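Side-chain contact in B-agarase (Saccharophagus degradans, PDB 4BQ2), which hydrolyses beta-linkages of agarose as a family 50 glycoside hydrolase, probably releasing short sugars from chain ends as an exo-beta-agarase: residues W399-V402 with T403-M407. Numbering follows the deposited sequence.
Sequences WREV and TVDRM
Thr403 turns its hydroxyl back one helical turn onto Trp399, and OG1 donates to Trp399 O at 2.8 Å. With OG1 set beside its own backbone N (chi1 -70°), the hydroxyl comes in above the carbonyl plane while Thr403 N, also at 2.8 Å, reaches Trp399 O from the opposite face, so two donors grip one oxygen. The same OG1 lies over one face of the Trp399 indole, offset toward its rim and 3.5 Å from NE1; that N-H is spent on Tyr379 OH, and OG1 is also hydrogen-bonded to Tyr701 OH. One turn along this buried side, Val402 CG1 sits over one face of the Arg406 guanidinium, offset toward its rim, 3.7 Å from Arg406 NE. The extended arginine forms salt bridges with Glu232 and Asp725, which probably balance its buried charge. On the solvent side the fit is looser: exposed Glu401 and partly exposed Asp405 lie side by side, carboxylate planes 44° apart and Glu401 OE2 4.3 Å from Asp405 OD2, a like-charge approach that the salt bridge from Asp405 to Arg428 probably eases. All are i to i+4 pairs within helix 394-410, whose inner side packs Trp399, Val402 and Arg406 against Leu383, Tyr387 and Lys386 of helix 378-387.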
ATOM      1  N   TRP A 399      -0.695  23.139  12.274  1.00 13.77           N
ATOM      2  CA  TRP A 399      -1.083  21.939  11.504  1.00 14.28           C
ATOM      3  C   TRP A 399      -1.598  20.835  12.461  1.00 14.21           C
ATOM      4  O   TRP A 399      -2.628  20.218  12.200  1.00 14.67           O
ATOM      5  CB  TRP A 399       0.106  21.447  10.658  1.00 14.46           C
ATOM      6  CG  TRP A 399      -0.129  20.109   9.980  1.00 14.16           C
ATOM      7  CD1 TRP A 399      -1.004  19.827   8.953  1.00 14.11           C
ATOM      8  CD2 TRP A 399       0.538  18.894  10.287  1.00 14.72           C
ATOM      9  NE1 TRP A 399      -0.904  18.488   8.606  1.00 13.98           N
ATOM     10  CE2 TRP A 399       0.029  17.895   9.411  1.00 14.93           C
ATOM     11  CE3 TRP A 399       1.509  18.539  11.227  1.00 15.22           C
ATOM     12  CZ2 TRP A 399       0.473  16.572   9.451  1.00 15.26           C
ATOM     13  CZ3 TRP A 399       1.944  17.214  11.285  1.00 16.06           C
ATOM     14  CH2 TRP A 399       1.418  16.245  10.377  1.00 16.05           C
ATOM     15  N   ARG A 400      -0.890  20.611  13.566  0.50 14.27           N
ATOM     16  CA  ARG A 400      -1.301  19.563  14.522  0.50 14.93           C
ATOM     17  C   ARG A 400      -2.676  19.856  15.147  0.50 15.20           C
ATOM     18  O   ARG A 400      -3.521  18.959  15.268  0.50 14.63           O
ATOM     19  CB  ARG A 400      -0.211  19.308  15.583  0.50 16.16           C
ATOM     20  CG  ARG A 400       1.112  18.825  14.972  0.50 17.51           C
ATOM     21  CD  ARG A 400       2.121  18.312  15.999  0.50 19.35           C
ATOM     22  NE  ARG A 400       3.482  18.676  15.603  0.50 21.59           N
ATOM     23  CZ  ARG A 400       4.213  19.608  16.210  0.50 20.87           C
ATOM     24  NH1 ARG A 400       3.741  20.240  17.278  0.50 21.26           N
ATOM     25  NH2 ARG A 400       5.424  19.885  15.776  0.50 22.51           N
ATOM     26  N   GLU A 401      -2.910  21.118  15.507  1.00 14.72           N
ATOM     27  CA  GLU A 401      -4.190  21.514  16.097  1.00 15.99           C
ATOM     28  C   GLU A 401      -5.327  21.365  15.105  1.00 15.35           C
ATOM     29  O   GLU A 401      -6.356  20.782  15.431  1.00 15.62           O
ATOM     30  CB  GLU A 401      -4.157  22.956  16.620  1.00 18.35           C
ATOM     31  CG  GLU A 401      -5.508  23.356  17.206  1.00 21.72           C
ATOM     32  CD  GLU A 401      -5.468  24.695  17.906  1.00 26.59           C
ATOM     33  OE1 GLU A 401      -4.707  24.821  18.878  1.00 25.56           O
ATOM     34  OE2 GLU A 401      -6.210  25.600  17.480  1.00 26.11           O
ATOM     35  N   VAL A 402      -5.142  21.898  13.889  1.00 13.59           N
ATOM     36  CA  VAL A 402      -6.142  21.755  12.836  1.00 13.49           C
ATOM     37  C   VAL A 402      -6.365  20.266  12.488  1.00 12.61           C
ATOM     38  O   VAL A 402      -7.480  19.860  12.220  1.00 12.78           O
ATOM     39  CB  VAL A 402      -5.680  22.536  11.554  1.00 12.70           C
ATOM     40  CG1 VAL A 402      -6.529  22.185  10.349  1.00 12.44           C
ATOM     41  CG2 VAL A 402      -5.727  24.050  11.812  1.00 12.91           C
ATOM     42  N   THR A 403      -5.300  19.465  12.454  1.00 12.94           N
ATOM     43  CA  THR A 403      -5.442  18.030  12.156  1.00 12.83           C
ATOM     44  C   THR A 403      -6.364  17.337  13.187  1.00 12.93           C
ATOM     45  O   THR A 403      -7.285  16.620  12.827  1.00 11.37           O
ATOM     46  CB  THR A 403      -4.053  17.355  12.107  1.00 13.81           C
ATOM     47  OG1 THR A 403      -3.378  17.841  10.927  1.00 14.14           O
ATOM     48  CG2 THR A 403      -4.153  15.812  12.072  1.00 13.68           C
ATOM     49  N   VAL A 404      -6.096  17.547  14.466  1.00 12.55           N
ATOM     50  CA  VAL A 404      -6.976  16.984  15.512  1.00 15.09           C
ATOM     51  C   VAL A 404      -8.414  17.538  15.353  1.00 14.62           C
ATOM     52  O   VAL A 404      -9.395  16.779  15.382  1.00 15.08           O
ATOM     53  CB  VAL A 404      -6.422  17.245  16.958  1.00 15.33           C
ATOM     54  CG1 VAL A 404      -7.396  16.777  18.013  1.00 15.68           C
ATOM     55  CG2 VAL A 404      -5.110  16.519  17.165  1.00 14.80           C
ATOM     56  N   ASP A 405      -8.542  18.843  15.120  1.00 15.62           N
ATOM     57  CA  ASP A 405      -9.883  19.443  14.931  1.00 16.62           C
ATOM     58  C   ASP A 405     -10.602  18.815  13.730  1.00 16.54           C
ATOM     59  O   ASP A 405     -11.802  18.582  13.793  1.00 16.14           O
ATOM     60  CB  ASP A 405      -9.791  20.964  14.727  1.00 16.50           C
ATOM     61  CG  ASP A 405      -9.506  21.726  16.037  1.00 20.13           C
ATOM     62  OD1 ASP A 405      -9.509  21.111  17.160  1.00 18.12           O
ATOM     63  OD2 ASP A 405      -9.279  22.947  15.950  1.00 20.00           O
ATOM     64  N   ARG A 406      -9.868  18.574  12.636  1.00 16.00           N
ATOM     65  CA  ARG A 406     -10.456  17.902  11.463  1.00 15.31           C
ATOM     66  C   ARG A 406     -10.915  16.506  11.862  1.00 15.59           C
ATOM     67  O   ARG A 406     -12.029  16.132  11.581  1.00 15.59           O
ATOM     68  CB  ARG A 406      -9.426  17.734  10.347  1.00 14.86           C
ATOM     69  CG  ARG A 406      -9.105  19.030   9.611  1.00 14.30           C
ATOM     70  CD  ARG A 406      -7.817  18.890   8.821  1.00 14.09           C
ATOM     71  NE  ARG A 406      -7.748  19.892   7.742  1.00 13.77           N
ATOM     72  CZ  ARG A 406      -6.680  20.113   6.989  1.00 15.12           C
ATOM     73  NH1 ARG A 406      -5.547  19.391   7.146  1.00 14.34           N
ATOM     74  NH2 ARG A 406      -6.752  21.069   6.070  1.00 13.97           N
ATOM     75  N   MET A 407     -10.021  15.719  12.454  1.00 15.66           N
ATOM     76  CA  MET A 407     -10.366  14.310  12.779  1.00 16.17           C
ATOM     77  C   MET A 407     -11.653  14.236  13.590  1.00 16.23           C
ATOM     78  O   MET A 407     -12.555  13.442  13.280  1.00 16.13           O
ATOM     79  CB  MET A 407      -9.223  13.620  13.524  1.00 16.73           C
ATOM     80  CG  MET A 407      -7.939  13.507  12.696  1.00 16.62           C
ATOM     81  SD  MET A 407      -8.184  12.840  11.036  1.00 18.46           S
ATOM     82  CE  MET A 407      -6.993  13.807  10.092  1.00 19.50           C
TER